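Local atomic coordinates of NAD-dependent epimerase/dehydratase (Bacteroides thetaiotaomicron, PDB entry 3DHN), a protein that probably binds NAD or NADP through a Rossmann-type fold and may act as an oxidoreductase or epimerase. Residues A[19-24]-A[29-34]; A[147-152]-A[157-162]. All coordinates share one frame; numbering follows the deposited sequence.

Contact 1 (A[19-24]-A[29-34]); sequences ALLNEA and FEVTAV
Three side chains of strand 30-34 and the loop before it, Phe29, Val31 and Ala33, face Leu21 and Ala24 of helix 14-25. The contact is mainly apolar. Leu21 reaches the strand with one methyl: its CD1 lies 3.9 Å from Ala33 CB and 4.1 Å from Val31 CG1. With CG anti to the backbone N (chi1 -176°), the Leu21 side chain brings this methyl against both strand residues. The branches of Val31 divide the work. CG1 meets Leu21, while Val31 CG2 packs against Ala24 CB at 4.0 Å.

One backbone bond spans the connection between helix and strand. Phe29 N donates to Ala24 O over 3.2 Å, with an angle of 157° at the hydrogen. Ala24 O also lies at the edge of the Phe29 ring, 3.4 Å from Phe29 CD2.

Segments 19-24 and 30-34 run nearly antiparallel, at 159°, with axes 9.4 Å apart. This is the return half of the beta-alpha-beta unit formed by strand 6-10, helix 14-25 and strand 30-34, as in a Rossmann fold. Leu9 of strand 6-10 and Leu48 of strand 48-51 also touch Leu21, and Ile202 of helix 194-206 packs on Phe29.

Contact 2 (A[147-152]-A[157-162]); sequences NFLMKE and WVFFSP
The carbonyl oxygen Glu152 O accepts a bond from Trp157 NE1 at 3.2 Å, with an angle of 149° at the hydrogen. It ties the chain after helix 135-149 to strand 156-161, a parallel strand of the Rossmann-type sheet. The oxygen lies close to the indole plane, but the donor sits above the plane of the carbonyl. Leu149 O is also near the indole, 3.1 Å from Trp157 CZ2. It lies 3.5 Å from Trp157 NE1, but the angle is too poor for a bond. Leu149 O instead accepts Glu152 N in the type I turn from Leu149 to Glu152.

Leu149 covers one face of the indole. Leu149 CB lies over the six-membered ring, 9° off the ring normal and 4.1 Å from Trp157 CH2, a CH-pi contact. With chi1 of 60°, Trp157 CG lies between its own backbone N and carbonyl carbon, and the ring is directed at the helix end. The selenium of Met150, a selenomethionine, comes to the indole edge near CH2.

Glu152 lays its CB and CG beside the pyrrole part of the ring. Its carboxylate turns away to a salt bridge with Lys100 and a bond from Glu154 N. Tyr145 also touches Trp157, and Ile96 of helix 87-101 packs on Leu149. Leu149 CD1 touches both aromatic side chains, Trp157 CE3 at 3.9 Å and Phe159 CD1 at 3.6 Å.

Both contacts involve parallel strands of the same mixed sheet. Contact 1 packs a helix on its strand, while contact 2 packs a helix end and the following turn on its strand. They lie on opposite sides of the chain's centre, with their own centres 22 Å apart. Their nearest atoms are about 7 Å apart and do not touch. Between strand 30-34 of contact 1 and strand 156-161 of contact 2 come strands 6-10, 70-73 and 106-110. Contact 1 lies on the face of the sheet shared with helix 194-206, whose Met201 touches Leu20 and whose Ile202 touches Phe29. Contact 2 takes the opposite face, and Phe160 of its strand points back to Met201.

Contact 1 (A[19-24]-A[29-34])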
loop_
_atom_site.group_PDB
_atom_site.type_symbol
_atom_site.label_atom_id
_atom_site.label_comp_id
_atom_site.label_asym_id
_atom_site.label_seq_id
_atom_site.Cartn_x
_atom_site.Cartn_y
_atom_site.Cartn_z
ATOM N N ALA A 19 -10.088 -4.655 -0.340
ATOM C CA ALA A 19 -10.605 -3.460 -1.006
ATOM C C ALA A 19 -9.869 -3.203 -2.328
ATOM O O ALA A 19 -10.478 -2.761 -3.308
ATOM C CB ALA A 19 -10.465 -2.245 -0.089
ATOM N N LEU A 20 -8.563 -3.482 -2.349
ATOM C CA LEU A 20 -7.746 -3.293 -3.550
ATOM C C LEU A 20 -8.077 -4.358 -4.601
ATOM O O LEU A 20 -8.118 -4.082 -5.798
ATOM C CB LEU A 20 -6.257 -3.377 -3.189
ATOM C CG LEU A 20 -5.679 -2.201 -2.393
ATOM C CD1 LEU A 20 -4.343 -2.592 -1.763
ATOM C CD2 LEU A 20 -5.522 -1.001 -3.311
ATOM N N LEU A 21 -8.319 -5.576 -4.130
ATOM C CA LEU A 21 -8.647 -6.696 -5.000
ATOM C C LEU A 21 -9.926 -6.442 -5.794
ATOM O O LEU A 21 -9.946 -6.593 -7.014
ATOM C CB LEU A 21 -8.787 -7.971 -4.162
ATOM C CG LEU A 21 -9.041 -9.294 -4.891
ATOM C CD1 LEU A 21 -8.000 -9.500 -5.982
ATOM C CD2 LEU A 21 -8.987 -10.437 -3.879
ATOM N N ASN A 22 -10.984 -6.045 -5.095
ATOM C CA ASN A 22 -12.275 -5.770 -5.722
ATOM C C ASN A 22 -12.247 -4.538 -6.630
ATOM O O ASN A 22 -12.831 -4.549 -7.725
ATOM C CB ASN A 22 -13.348 -5.599 -4.641
ATOM C CG ASN A 22 -13.607 -6.886 -3.874
ATOM O OD1 ASN A 22 -13.554 -6.921 -2.642
ATOM N ND2 ASN A 22 -13.890 -7.956 -4.605
ATOM N N GLU A 23 -11.574 -3.480 -6.185
ATOM C CA GLU A 23 -11.475 -2.254 -6.972
ATOM C C GLU A 23 -10.744 -2.479 -8.299
ATOM O O GLU A 23 -11.118 -1.909 -9.322
ATOM C CB GLU A 23 -10.758 -1.172 -6.164
ATOM C CG GLU A 23 -10.519 0.140 -6.897
ATOM C CD GLU A 23 -11.769 0.977 -7.065
ATOM O OE1 GLU A 23 -12.695 0.840 -6.242
ATOM O OE2 GLU A 23 -11.821 1.796 -8.010
ATOM N N ALA A 24 -9.705 -3.308 -8.284
ATOM C CA ALA A 24 -8.941 -3.582 -9.500
ATOM C C ALA A 24 -9.715 -4.451 -10.498
ATOM O O ALA A 24 -9.661 -4.216 -11.709
ATOM C CB ALA A 24 -7.626 -4.250 -9.146
ATOM N N PHE A 29 -8.895 -4.988 -14.705
ATOM C CA PHE A 29 -7.549 -5.526 -14.595
ATOM C C PHE A 29 -7.524 -7.029 -14.388
ATOM O O PHE A 29 -8.418 -7.599 -13.756
ATOM C CB PHE A 29 -6.806 -4.849 -13.438
ATOM C CG PHE A 29 -6.421 -3.427 -13.719
ATOM C CD1 PHE A 29 -5.250 -3.132 -14.409
ATOM C CD2 PHE A 29 -7.249 -2.386 -13.331
ATOM C CE1 PHE A 29 -4.912 -1.814 -14.715
ATOM C CE2 PHE A 29 -6.921 -1.063 -13.631
ATOM C CZ PHE A 29 -5.750 -0.778 -14.324
ATOM N N GLU A 30 -6.494 -7.669 -14.930
ATOM C CA GLU A 30 -6.315 -9.109 -14.768
ATOM C C GLU A 30 -5.417 -9.213 -13.540
ATOM O O GLU A 30 -4.281 -8.736 -13.541
ATOM C CB GLU A 30 -5.650 -9.691 -16.015
ATOM C CG GLU A 30 -6.364 -9.250 -17.290
ATOM C CD GLU A 30 -6.548 -10.371 -18.289
ATOM O OE1 GLU A 30 -5.605 -10.648 -19.060
ATOM O OE2 GLU A 30 -7.641 -10.979 -18.294
ATOM N N VAL A 31 -5.929 -9.833 -12.485
ATOM C CA VAL A 31 -5.187 -9.888 -11.237
ATOM C C VAL A 31 -4.776 -11.243 -10.697
ATOM O O VAL A 31 -5.545 -12.205 -10.741
ATOM C CB VAL A 31 -6.000 -9.171 -10.112
ATOM C CG1 VAL A 31 -5.147 -8.992 -8.860
ATOM C CG2 VAL A 31 -6.528 -7.838 -10.609
ATOM N N THR A 32 -3.551 -11.308 -10.181
ATOM C CA THR A 32 -3.049 -12.510 -9.543
ATOM C C THR A 32 -2.918 -12.128 -8.070
ATOM O O THR A 32 -2.008 -11.386 -7.681
ATOM C CB THR A 32 -1.673 -12.942 -10.077
ATOM O OG1 THR A 32 -1.788 -13.294 -11.461
ATOM C CG2 THR A 32 -1.163 -14.149 -9.304
ATOM N N ALA A 33 -3.851 -12.614 -7.256
ATOM C CA ALA A 33 -3.848 -12.320 -5.831
ATOM C C ALA A 33 -3.045 -13.363 -5.078
ATOM O O ALA A 33 -3.249 -14.560 -5.261
ATOM C CB ALA A 33 -5.279 -12.277 -5.302
ATOM N N VAL A 34 -2.133 -12.903 -4.230
ATOM C CA VAL A 34 -1.303 -13.806 -3.443
ATOM C C VAL A 34 -1.681 -13.656 -1.976
ATOM O O VAL A 34 -1.577 -12.565 -1.407
ATOM C CB VAL A 34 0.194 -13.486 -3.618
ATOM C CG1 VAL A 34 1.031 -14.602 -3.028
ATOM C CG2 VAL A 34 0.517 -13.293 -5.092
#

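Contact 2 (A[147-152]-A[157-162])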
loop_
_atom_site.group_PDB
_atom_site.type_symbol
_atom_site.label_atom_id
_atom_site.label_comp_id
_atom_site.label_asym_id
_atom_site.label_seq_id
_atom_site.Cartn_x
_atom_site.Cartn_y
_atom_site.Cartn_z
ATOM N N ASN A 147 14.723 4.843 5.301
ATOM C CA ASN A 147 16.084 4.333 5.167
ATOM C C ASN A 147 16.361 3.392 4.001
ATOM O O ASN A 147 17.519 3.062 3.740
ATOM C CB ASN A 147 16.516 3.673 6.482
ATOM C CG ASN A 147 16.443 4.630 7.675
ATOM O OD1 ASN A 147 16.859 5.789 7.588
ATOM N ND2 ASN A 147 15.926 4.139 8.796
ATOM N N PHE A 148 15.318 2.955 3.303
ATOM C CA PHE A 148 15.514 2.067 2.166
ATOM C C PHE A 148 14.884 2.574 0.875
ATOM O O PHE A 148 15.573 2.714 -0.136
ATOM C CB PHE A 148 14.991 0.661 2.471
ATOM C CG PHE A 148 15.816 -0.086 3.480
ATOM C CD1 PHE A 148 15.531 0.010 4.840
ATOM C CD2 PHE A 148 16.892 -0.870 3.073
ATOM C CE1 PHE A 148 16.306 -0.667 5.784
ATOM C CE2 PHE A 148 17.677 -1.555 4.008
ATOM C CZ PHE A 148 17.382 -1.454 5.364
ATOM N N LEU A 149 13.586 2.856 0.901
ATOM C CA LEU A 149 12.916 3.332 -0.303
ATOM C C LEU A 149 13.494 4.630 -0.838
ATOM O O LEU A 149 13.643 4.793 -2.047
ATOM C CB LEU A 149 11.412 3.505 -0.061
ATOM C CG LEU A 149 10.559 2.230 -0.115
ATOM C CD1 LEU A 149 9.083 2.609 -0.045
ATOM C CD2 LEU A 149 10.836 1.464 -1.408
HETATM N N MSE A 150 13.836 5.547 0.059
HETATM C CA MSE A 150 14.379 6.836 -0.351
HETATM C C MSE A 150 15.689 6.768 -1.125
HETATM O O MSE A 150 16.103 7.760 -1.716
HETATM C CB MSE A 150 14.546 7.756 0.861
HETATM C CG MSE A 150 13.250 8.402 1.328
HETATM SE SE MSE A 150 12.391 9.452 -0.074
HETATM C CE MSE A 150 13.300 11.147 0.193
ATOM N N LYS A 151 16.334 5.607 -1.138
ATOM C CA LYS A 151 17.595 5.463 -1.858
ATOM C C LYS A 151 17.478 4.570 -3.087
ATOM O O LYS A 151 18.438 4.418 -3.835
ATOM C CB LYS A 151 18.668 4.904 -0.923
ATOM C CG LYS A 151 19.049 5.853 0.200
ATOM C CD LYS A 151 19.961 5.168 1.201
ATOM C CE LYS A 151 19.981 5.918 2.518
ATOM N NZ LYS A 151 20.128 4.960 3.642
ATOM N N GLU A 152 16.304 3.982 -3.289
ATOM C CA GLU A 152 16.058 3.091 -4.416
ATOM C C GLU A 152 15.870 3.839 -5.738
ATOM O O GLU A 152 15.042 4.750 -5.836
ATOM C CB GLU A 152 14.818 2.248 -4.123
ATOM C CG GLU A 152 14.412 1.294 -5.232
ATOM C CD GLU A 152 15.425 0.187 -5.445
ATOM O OE1 GLU A 152 16.452 0.433 -6.115
ATOM O OE2 GLU A 152 15.195 -0.928 -4.926
ATOM N N TRP A 157 9.015 3.106 -7.922
ATOM C CA TRP A 157 8.204 2.805 -6.747
ATOM C C TRP A 157 7.334 3.968 -6.308
ATOM O O TRP A 157 7.626 5.128 -6.593
ATOM C CB TRP A 157 9.099 2.402 -5.569
ATOM C CG TRP A 157 10.088 3.474 -5.157
ATOM C CD1 TRP A 157 11.324 3.695 -5.687
ATOM C CD2 TRP A 157 9.899 4.483 -4.152
ATOM N NE1 TRP A 157 11.919 4.777 -5.078
ATOM C CE2 TRP A 157 11.066 5.279 -4.132
ATOM C CE3 TRP A 157 8.855 4.792 -3.270
ATOM C CZ2 TRP A 157 11.221 6.363 -3.264
ATOM C CZ3 TRP A 157 9.008 5.876 -2.406
ATOM C CH2 TRP A 157 10.183 6.646 -2.410
ATOM N N VAL A 158 6.264 3.640 -5.595
ATOM C CA VAL A 158 5.342 4.633 -5.059
ATOM C C VAL A 158 4.894 4.098 -3.701
ATOM O O VAL A 158 4.397 2.971 -3.598
ATOM C CB VAL A 158 4.101 4.820 -5.972
ATOM C CG1 VAL A 158 3.160 5.839 -5.365
ATOM C CG2 VAL A 158 4.525 5.292 -7.353
ATOM N N PHE A 159 5.102 4.896 -2.658
ATOM C CA PHE A 159 4.720 4.536 -1.290
ATOM C C PHE A 159 3.472 5.378 -0.995
ATOM O O PHE A 159 3.547 6.608 -0.944
ATOM C CB PHE A 159 5.870 4.910 -0.339
ATOM C CG PHE A 159 5.720 4.393 1.064
ATOM C CD1 PHE A 159 5.817 3.027 1.337
ATOM C CD2 PHE A 159 5.578 5.282 2.133
ATOM C CE1 PHE A 159 5.782 2.554 2.663
ATOM C CE2 PHE A 159 5.540 4.830 3.452
ATOM C CZ PHE A 159 5.645 3.457 3.723
ATOM N N PHE A 160 2.327 4.727 -0.799
ATOM C CA PHE A 160 1.079 5.456 -0.556
ATOM C C PHE A 160 0.680 5.490 0.926
ATOM O O PHE A 160 0.124 4.530 1.464
ATOM C CB PHE A 160 -0.030 4.830 -1.422
ATOM C CG PHE A 160 -1.308 5.642 -1.505
ATOM C CD1 PHE A 160 -1.337 6.985 -1.145
ATOM C CD2 PHE A 160 -2.488 5.049 -1.973
ATOM C CE1 PHE A 160 -2.521 7.730 -1.242
ATOM C CE2 PHE A 160 -3.673 5.781 -2.076
ATOM C CZ PHE A 160 -3.691 7.125 -1.711
ATOM N N SER A 161 0.988 6.607 1.579
ATOM C CA SER A 161 0.676 6.802 3.001
ATOM C C SER A 161 -0.794 7.137 3.227
ATOM O O SER A 161 -1.260 8.202 2.817
ATOM C CB SER A 161 1.508 7.954 3.591
ATOM O OG SER A 161 2.884 7.640 3.739
ATOM N N PRO A 162 -1.548 6.240 3.887
ATOM C CA PRO A 162 -2.968 6.511 4.151
ATOM C C PRO A 162 -3.082 7.556 5.258
ATOM O O PRO A 162 -2.073 7.956 5.834
ATOM C CB PRO A 162 -3.492 5.159 4.630
ATOM C CG PRO A 162 -2.279 4.559 5.316
ATOM C CD PRO A 162 -1.174 4.888 4.342
#